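Local coordinates for cyclopropane mycolic acid synthase 1 (Mycobacterium tuberculosis, PDB 1KP9), which catalyses the conversion of a double bond into a cyclopropane ring at the distal position of alpha mycolic acids, using S-adenosyl-L-methionine as methylene donor, at residues F142-Y147 against G203-I208; H167-L172 against G276-N281. One frame throughout, in Å; residues are numbered along the deposited sequence.

Interaction 1: F142-Y147 against G203-I208; sequences FGHERY and GRLPSI
With CG turned beside the backbone N and opposite the carbonyl carbon in both residues (chi1 -50° in Phe-142, -45° in His-144), the rings of Phe-142 and His-144 are delivered onto the loop 203-208. The imidazole of His-144 lies against Pro-206: CD of the proline sits over one ring face, 3.5 Å from the centroid, in a CH-pi contact shifted toward the rim beside CG and CD2. At the ring edge, near its plane, His-144 CD2 comes 3.4 Å from Arg-204 O. On another part of the rim, ND1 shares a hydrogen bond of 2.7 Å with OH of Tyr-147, whose hydroxyl also rests against Pro-206 CG. Two residues earlier, Phe-142 runs side by side with Leu-205, CD2 of the ring meeting CD2 of the leucine at 3.6 Å, while Phe-142 CD1 lies 4.0 Å from Gly-203 CA. On the exposed side Glu-145 OE2 makes a long salt bridge to Arg-204 NE (3.7 Å), the two side chains crossing at about a right angle. No hydrogen bond joins the loops directly. Their association therefore rests mainly on packing of the three rings against Gly-203, Leu-205 and Pro-206, with the long ion pair at the exposed edge. Pro-206 CD over one face and the Tyr-147 hydroxyl at ND1 probably hold the imidazole in its rotation, and its NE2 is buried without a partner.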
ATOM      1  N   PHE A 142      -1.446   9.037  -3.849  1.00 59.36           N
ATOM      2  CA  PHE A 142      -2.738   9.307  -3.227  1.00 62.08           C
ATOM      3  C   PHE A 142      -3.715   9.764  -4.288  1.00 65.89           C
ATOM      4  O   PHE A 142      -3.415  10.659  -5.081  1.00 66.67           O
ATOM      5  CB  PHE A 142      -2.606  10.404  -2.171  1.00 59.15           C
ATOM      6  CG  PHE A 142      -1.495  10.165  -1.205  1.00 57.97           C
ATOM      7  CD1 PHE A 142      -0.422  11.053  -1.118  1.00 56.16           C
ATOM      8  CD2 PHE A 142      -1.489   9.022  -0.411  1.00 56.80           C
ATOM      9  CE1 PHE A 142       0.642  10.802  -0.258  1.00 55.67           C
ATOM     10  CE2 PHE A 142      -0.434   8.764   0.449  1.00 56.93           C
ATOM     11  CZ  PHE A 142       0.639   9.654   0.529  1.00 56.23           C
ATOM     12  N   GLY A 143      -4.891   9.149  -4.293  1.00 69.23           N
ATOM     13  CA  GLY A 143      -5.913   9.496  -5.266  1.00 72.82           C
ATOM     14  C   GLY A 143      -7.048   8.518  -5.084  1.00 75.41           C
ATOM     15  O   GLY A 143      -7.383   7.743  -5.984  1.00 75.32           O
ATOM     16  N   HIS A 144      -7.633   8.566  -3.892  1.00 77.33           N
ATOM     17  CA  HIS A 144      -8.727   7.684  -3.506  1.00 79.26           C
ATOM     18  C   HIS A 144     -10.083   8.354  -3.739  1.00 80.06           C
ATOM     19  O   HIS A 144     -10.809   8.646  -2.788  1.00 80.20           O
ATOM     20  CB  HIS A 144      -8.571   7.330  -2.026  1.00 80.13           C
ATOM     21  CG  HIS A 144      -7.170   6.957  -1.638  1.00 80.77           C
ATOM     22  ND1 HIS A 144      -6.743   5.649  -1.545  1.00 80.98           N
ATOM     23  CD2 HIS A 144      -6.098   7.724  -1.323  1.00 80.76           C
ATOM     24  CE1 HIS A 144      -5.471   5.626  -1.188  1.00 80.93           C
ATOM     25  NE2 HIS A 144      -5.055   6.872  -1.048  1.00 81.09           N
ATOM     26  N   GLU A 145     -10.424   8.576  -5.008  1.00 80.76           N
ATOM     27  CA  GLU A 145     -11.681   9.230  -5.371  1.00 81.03           C
ATOM     28  C   GLU A 145     -12.533   8.408  -6.336  1.00 80.36           C
ATOM     29  O   GLU A 145     -13.508   8.908  -6.906  1.00 80.75           O
ATOM     30  CB  GLU A 145     -11.379  10.604  -5.975  1.00 82.28           C
ATOM     31  CG  GLU A 145     -10.915  11.624  -4.942  1.00 83.91           C
ATOM     32  CD  GLU A 145     -10.249  12.841  -5.556  1.00 85.74           C
ATOM     33  OE1 GLU A 145      -9.096  12.715  -6.030  1.00 86.32           O
ATOM     34  OE2 GLU A 145     -10.877  13.923  -5.562  1.00 85.99           O
ATOM     35  N   ARG A 146     -12.152   7.148  -6.514  1.00 78.63           N
ATOM     36  CA  ARG A 146     -12.875   6.238  -7.389  1.00 76.31           C
ATOM     37  C   ARG A 146     -13.015   4.888  -6.694  1.00 74.37           C
ATOM     38  O   ARG A 146     -13.051   3.837  -7.335  1.00 73.11           O
ATOM     39  CB  ARG A 146     -12.144   6.090  -8.726  1.00 77.73           C
ATOM     40  CG  ARG A 146     -12.233   7.332  -9.613  1.00 79.07           C
ATOM     41  CD  ARG A 146     -11.610   7.091 -10.981  1.00 80.45           C
ATOM     42  NE  ARG A 146     -12.265   6.003 -11.701  1.00 81.78           N
ATOM     43  CZ  ARG A 146     -11.864   5.542 -12.883  1.00 82.39           C
ATOM     44  NH1 ARG A 146     -10.805   6.074 -13.483  1.00 83.16           N
ATOM     45  NH2 ARG A 146     -12.518   4.546 -13.467  1.00 82.43           N
ATOM     46  N   TYR A 147     -13.101   4.935  -5.369  1.00 72.46           N
ATOM     47  CA  TYR A 147     -13.244   3.733  -4.560  1.00 71.00           C
ATOM     48  C   TYR A 147     -14.571   3.030  -4.823  1.00 69.15           C
ATOM     49  O   TYR A 147     -14.657   1.805  -4.771  1.00 69.37           O
ATOM     50  CB  TYR A 147     -13.138   4.083  -3.073  1.00 72.13           C
ATOM     51  CG  TYR A 147     -11.759   3.882  -2.479  1.00 73.24           C
ATOM     52  CD1 TYR A 147     -10.625   4.407  -3.098  1.00 73.94           C
ATOM     53  CD2 TYR A 147     -11.589   3.180  -1.283  1.00 73.64           C
ATOM     54  CE1 TYR A 147      -9.356   4.236  -2.543  1.00 74.31           C
ATOM     55  CE2 TYR A 147     -10.322   3.007  -0.717  1.00 74.06           C
ATOM     56  CZ  TYR A 147      -9.209   3.540  -1.353  1.00 74.53           C
ATOM     57  OH  TYR A 147      -7.951   3.397  -0.802  1.00 74.07           O
ATOM     58  N   GLY A 203      -1.911  14.810  -0.009  1.00 34.83           N
ATOM     59  CA  GLY A 203      -2.878  14.242  -0.929  1.00 33.86           C
ATOM     60  C   GLY A 203      -4.188  13.944  -0.213  1.00 34.82           C
ATOM     61  O   GLY A 203      -4.230  13.932   1.020  1.00 32.55           O
ATOM     62  N   ARG A 204      -5.252  13.706  -0.978  1.00 35.60           N
ATOM     63  CA  ARG A 204      -6.560  13.407  -0.409  1.00 37.52           C
ATOM     64  C   ARG A 204      -6.629  11.950   0.029  1.00 38.43           C
ATOM     65  O   ARG A 204      -6.438  11.042  -0.774  1.00 38.39           O
ATOM     66  CB  ARG A 204      -7.666  13.703  -1.425  1.00 40.33           C
ATOM     67  CG  ARG A 204      -7.843  15.181  -1.739  1.00 43.38           C
ATOM     68  CD  ARG A 204      -9.050  15.411  -2.638  1.00 46.42           C
ATOM     69  NE  ARG A 204     -10.297  14.969  -2.012  1.00 48.77           N
ATOM     70  CZ  ARG A 204     -10.824  15.513  -0.917  1.00 49.84           C
ATOM     71  NH1 ARG A 204     -10.219  16.530  -0.310  1.00 49.45           N
ATOM     72  NH2 ARG A 204     -11.957  15.032  -0.424  1.00 50.16           N
ATOM     73  N   LEU A 205      -6.912  11.739   1.313  1.00 39.86           N
ATOM     74  CA  LEU A 205      -6.978  10.398   1.891  1.00 38.49           C
ATOM     75  C   LEU A 205      -8.384   9.948   2.233  1.00 39.79           C
ATOM     76  O   LEU A 205      -9.221  10.747   2.649  1.00 42.08           O
ATOM     77  CB  LEU A 205      -6.143  10.340   3.166  1.00 34.91           C
ATOM     78  CG  LEU A 205      -4.651  10.640   3.052  1.00 35.41           C
ATOM     79  CD1 LEU A 205      -4.035  10.596   4.438  1.00 34.40           C
ATOM     80  CD2 LEU A 205      -3.980   9.628   2.139  1.00 33.96           C
ATOM     81  N   PRO A 206      -8.665   8.649   2.062  1.00 39.33           N
ATOM     82  CA  PRO A 206      -9.996   8.141   2.382  1.00 39.11           C
ATOM     83  C   PRO A 206     -10.053   7.926   3.893  1.00 39.42           C
ATOM     84  O   PRO A 206      -9.021   7.693   4.527  1.00 38.62           O
ATOM     85  CB  PRO A 206     -10.050   6.833   1.608  1.00 37.98           C
ATOM     86  CG  PRO A 206      -8.648   6.337   1.731  1.00 38.63           C
ATOM     87  CD  PRO A 206      -7.827   7.592   1.470  1.00 38.98           C
ATOM     88  N   SER A 207     -11.248   8.030   4.464  1.00 38.44           N
ATOM     89  CA  SER A 207     -11.434   7.826   5.896  1.00 37.46           C
ATOM     90  C   SER A 207     -11.915   6.398   6.075  1.00 36.20           C
ATOM     91  O   SER A 207     -12.449   5.807   5.138  1.00 35.14           O
ATOM     92  CB  SER A 207     -12.496   8.786   6.433  1.00 39.35           C
ATOM     93  OG  SER A 207     -13.754   8.523   5.832  1.00 39.42           O
ATOM     94  N   ILE A 208     -11.728   5.841   7.266  1.00 36.91           N
ATOM     95  CA  ILE A 208     -12.168   4.475   7.523  1.00 38.76           C
ATOM     96  C   ILE A 208     -13.661   4.321   7.206  1.00 40.83           C
ATOM     97  O   ILE A 208     -14.068   3.366   6.533  1.00 40.84           O
ATOM     98  CB  ILE A 208     -11.892   4.060   8.987  1.00 38.39           C
ATOM     99  CG1 ILE A 208     -10.396   3.827   9.182  1.00 37.46           C
ATOM    100  CG2 ILE A 208     -12.678   2.803   9.341  1.00 39.19           C
ATOM    101  CD1 ILE A 208     -10.031   3.298  10.550  1.00 37.19           C
TER

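Interaction 2: H167-L172 against G276-N281; sequences HTITGL and GYIDVN. With ACY (acetic acid), chain C.
Backbone hydrogen bonds join Thr-168 to Asn-281 and Thr-170 to Asp-279, the hydrogen-bonded pairs of two antiparallel strands whose axes approach to 4.2 Å at 154°. Thr-168 N reaches Asn-281 O at 2.9 Å, and Asn-281 N returns to Thr-168 O. The bond from Thr-170 N to Asp-279 O is shorter, 2.6 Å, and enters from above the carbonyl plane. Beyond the strands, Leu-172 N makes a weak bond to Tyr-277 O.

Polar side chains of Thr-170, Asp-279 and Asn-281, on one face of the sheet, form a small network. Asn-281 ND2 donates to Asp-279 OD1 at 2.8 Å, arriving from above the carboxylate plane, and weakly to Thr-170 OG1 at 3.1 Å. Asp-279 OD2 is held by Ser-227, so both carboxylate oxygens have partners.

Apolar contacts lie on the other face, where Ile-169 CG2 meets Ile-278 CG2 at 3.9 Å.

His-167 makes the ligand contact. Its CG lies opposite the backbone N (chi1 175°), carrying the imidazole obliquely across Val-280, with NE2 3.6 Å from CG2 of the valine. That NE2 donates to OXT of acetic acid, probably from the crystallisation liquor, at 3.0 Å, and ND1 bonds Gln-282.

In the seven-stranded sheet of the class I methyltransferase fold, antiparallel strand 278-286 is inserted between 163-171 and 221-227, and strand 132-136 flanks 163-171 on its other side. Phe-273 of helix 256-274 packs over Ile-169, Ile-278 and Val-280, and Tyr-232 of helix 229-245 over Ile-169 and Val-280.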
ATOM      1  N   HIS A 167      -4.845  -2.418   1.479  1.00 32.41           N
ATOM      2  CA  HIS A 167      -3.879  -1.815   2.382  1.00 31.04           C
ATOM      3  C   HIS A 167      -3.723  -0.385   1.884  1.00 32.40           C
ATOM      4  O   HIS A 167      -3.153  -0.148   0.811  1.00 33.49           O
ATOM      5  CB  HIS A 167      -2.554  -2.567   2.286  1.00 27.62           C
ATOM      6  CG  HIS A 167      -1.450  -1.956   3.086  1.00 27.94           C
ATOM      7  ND1 HIS A 167      -0.873  -2.589   4.165  1.00 27.79           N
ATOM      8  CD2 HIS A 167      -0.796  -0.780   2.946  1.00 27.77           C
ATOM      9  CE1 HIS A 167       0.093  -1.833   4.653  1.00 27.05           C
ATOM     10  NE2 HIS A 167       0.160  -0.728   3.932  1.00 31.35           N
ATOM     11  N   THR A 168      -4.234   0.571   2.655  1.00 32.60           N
ATOM     12  CA  THR A 168      -4.180   1.960   2.233  1.00 31.51           C
ATOM     13  C   THR A 168      -3.989   2.909   3.387  1.00 31.01           C
ATOM     14  O   THR A 168      -4.239   2.566   4.537  1.00 34.12           O
ATOM     15  CB  THR A 168      -5.484   2.366   1.501  1.00 32.43           C
ATOM     16  OG1 THR A 168      -5.371   3.710   1.018  1.00 31.45           O
ATOM     17  CG2 THR A 168      -6.675   2.274   2.448  1.00 28.46           C
ATOM     18  N   ILE A 169      -3.518   4.105   3.073  1.00 29.36           N
ATOM     19  CA  ILE A 169      -3.340   5.113   4.089  1.00 30.07           C
ATOM     20  C   ILE A 169      -4.715   5.776   4.152  1.00 30.32           C
ATOM     21  O   ILE A 169      -5.354   5.985   3.128  1.00 31.01           O
ATOM     22  CB  ILE A 169      -2.269   6.154   3.681  1.00 28.91           C
ATOM     23  CG1 ILE A 169      -0.880   5.502   3.682  1.00 26.74           C
ATOM     24  CG2 ILE A 169      -2.318   7.368   4.623  1.00 26.17           C
ATOM     25  CD1 ILE A 169       0.267   6.503   3.590  1.00 20.12           C
ATOM     26  N   THR A 170      -5.185   6.071   5.351  1.00 31.30           N
ATOM     27  CA  THR A 170      -6.480   6.705   5.491  1.00 32.61           C
ATOM     28  C   THR A 170      -6.330   7.956   6.335  1.00 35.20           C
ATOM     29  O   THR A 170      -5.347   8.116   7.064  1.00 35.43           O
ATOM     30  CB  THR A 170      -7.494   5.777   6.181  1.00 30.67           C
ATOM     31  OG1 THR A 170      -6.997   5.416   7.475  1.00 30.00           O
ATOM     32  CG2 THR A 170      -7.736   4.529   5.349  1.00 27.53           C
ATOM     33  N   GLY A 171      -7.305   8.849   6.217  1.00 36.95           N
ATOM     34  CA  GLY A 171      -7.282  10.068   6.995  1.00 39.83           C
ATOM     35  C   GLY A 171      -8.441  10.014   7.965  1.00 43.04           C
ATOM     36  O   GLY A 171      -9.323   9.168   7.831  1.00 42.25           O
ATOM     37  N   LEU A 172      -8.448  10.914   8.939  1.00 47.93           N
ATOM     38  CA  LEU A 172      -9.518  10.947   9.929  1.00 52.49           C
ATOM     39  C   LEU A 172     -10.822  11.589   9.459  1.00 55.43           C
ATOM     40  O   LEU A 172     -10.841  12.725   8.981  1.00 55.82           O
ATOM     41  CB  LEU A 172      -9.032  11.643  11.207  1.00 51.36           C
ATOM     42  CG  LEU A 172      -8.627  10.671  12.316  1.00 51.49           C
ATOM     43  CD1 LEU A 172      -9.860   9.966  12.852  1.00 50.12           C
ATOM     44  CD2 LEU A 172      -7.633   9.655  11.772  1.00 52.17           C
ATOM     45  N   GLY A 276      -1.934  10.716  14.795  1.00 55.03           N
ATOM     46  CA  GLY A 276      -3.123  10.008  14.367  1.00 54.19           C
ATOM     47  C   GLY A 276      -4.064  10.608  13.339  1.00 53.22           C
ATOM     48  O   GLY A 276      -5.102  10.009  13.064  1.00 52.67           O
ATOM     49  N   TYR A 277      -3.751  11.769  12.773  1.00 52.31           N
ATOM     50  CA  TYR A 277      -4.648  12.321  11.763  1.00 51.53           C
ATOM     51  C   TYR A 277      -4.431  11.552  10.479  1.00 50.86           C
ATOM     52  O   TYR A 277      -5.251  11.594   9.557  1.00 51.80           O
ATOM     53  CB  TYR A 277      -4.404  13.817  11.551  1.00 53.39           C
ATOM     54  CG  TYR A 277      -5.245  14.663  12.485  1.00 55.12           C
ATOM     55  CD1 TYR A 277      -4.997  14.676  13.858  1.00 55.74           C
ATOM     56  CD2 TYR A 277      -6.351  15.364  12.009  1.00 55.15           C
ATOM     57  CE1 TYR A 277      -5.838  15.357  14.737  1.00 57.44           C
ATOM     58  CE2 TYR A 277      -7.198  16.048  12.876  1.00 56.96           C
ATOM     59  CZ  TYR A 277      -6.940  16.038  14.240  1.00 57.94           C
ATOM     60  OH  TYR A 277      -7.801  16.676  15.110  1.00 59.78           O
ATOM     61  N   ILE A 278      -3.314  10.833  10.445  1.00 48.80           N
ATOM     62  CA  ILE A 278      -2.939  10.002   9.309  1.00 45.12           C
ATOM     63  C   ILE A 278      -2.865   8.568   9.819  1.00 41.02           C
ATOM     64  O   ILE A 278      -2.270   8.304  10.864  1.00 40.95           O
ATOM     65  CB  ILE A 278      -1.561  10.427   8.741  1.00 46.57           C
ATOM     66  CG1 ILE A 278      -1.659  11.842   8.173  1.00 47.37           C
ATOM     67  CG2 ILE A 278      -1.111   9.474   7.649  1.00 44.45           C
ATOM     68  CD1 ILE A 278      -2.661  11.957   7.056  1.00 48.44           C
ATOM     69  N   ASP A 279      -3.481   7.647   9.091  1.00 36.60           N
ATOM     70  CA  ASP A 279      -3.473   6.253   9.497  1.00 34.07           C
ATOM     71  C   ASP A 279      -3.253   5.370   8.279  1.00 32.09           C
ATOM     72  O   ASP A 279      -3.367   5.816   7.137  1.00 29.72           O
ATOM     73  CB  ASP A 279      -4.811   5.897  10.151  1.00 33.83           C
ATOM     74  CG  ASP A 279      -4.738   4.651  11.024  1.00 36.30           C
ATOM     75  OD1 ASP A 279      -5.815   4.143  11.398  1.00 36.06           O
ATOM     76  OD2 ASP A 279      -3.620   4.186  11.352  1.00 35.22           O
ATOM     77  N   VAL A 280      -2.915   4.115   8.531  1.00 29.89           N
ATOM     78  CA  VAL A 280      -2.724   3.158   7.456  1.00 28.86           C
ATOM     79  C   VAL A 280      -3.431   1.880   7.880  1.00 28.15           C
ATOM     80  O   VAL A 280      -3.083   1.266   8.893  1.00 29.11           O
ATOM     81  CB  VAL A 280      -1.228   2.892   7.182  1.00 27.44           C
ATOM     82  CG1 VAL A 280      -0.516   2.545   8.473  1.00 28.88           C
ATOM     83  CG2 VAL A 280      -1.082   1.780   6.165  1.00 23.29           C
ATOM     84  N   ASN A 281      -4.436   1.487   7.109  1.00 27.92           N
ATOM     85  CA  ASN A 281      -5.194   0.298   7.445  1.00 29.40           C
ATOM     86  C   ASN A 281      -5.310  -0.744   6.352  1.00 30.00           C
ATOM     87  O   ASN A 281      -5.275  -0.435   5.158  1.00 27.15           O
ATOM     88  CB  ASN A 281      -6.603   0.702   7.898  1.00 28.67           C
ATOM     89  CG  ASN A 281      -6.587   1.497   9.192  1.00 30.98           C
ATOM     90  OD1 ASN A 281      -6.566   0.926  10.283  1.00 29.45           O
ATOM     91  ND2 ASN A 281      -6.570   2.822   9.075  1.00 30.17           N
TER
HETATM   92  C   ACY C 288       0.990   2.617   2.209  1.00 21.50           C
HETATM   93  O   ACY C 288       1.685   3.696   1.775  1.00 23.58           O
HETATM   94  OXT ACY C 288       1.362   1.983   3.353  1.00 20.25           O
HETATM   95  CH3 ACY C 288      -0.192   2.121   1.425  1.00 21.07           C

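In the fold
The two contacts have centres 10 Å apart, and their segments alternate along the chain. In space, the loops of interaction 1 lie against the strand pair of interaction 2. Pro-206 O lies 2.7 Å from Gly-171 N, a probable hydrogen bond, and Tyr-147 OH 3.2 Å from Thr-168 OG1, another. Leu-205 bridges both strands through Ile-169 and Ile-278. Phe-142 and Ile-278 approach the probable active-site Cys-269, their side chains about 6 and 7 Å from its own. The acetic acid, also bonded to Tyr-232 and Cys-35, lies about 6 Å from the Phe-142 side chain, consistent with a pocket beside the probable catalytic centre; the His-167 side chain is about 5 Å from that of Ser-34, a predicted S-adenosyl-L-methionine-binding residue.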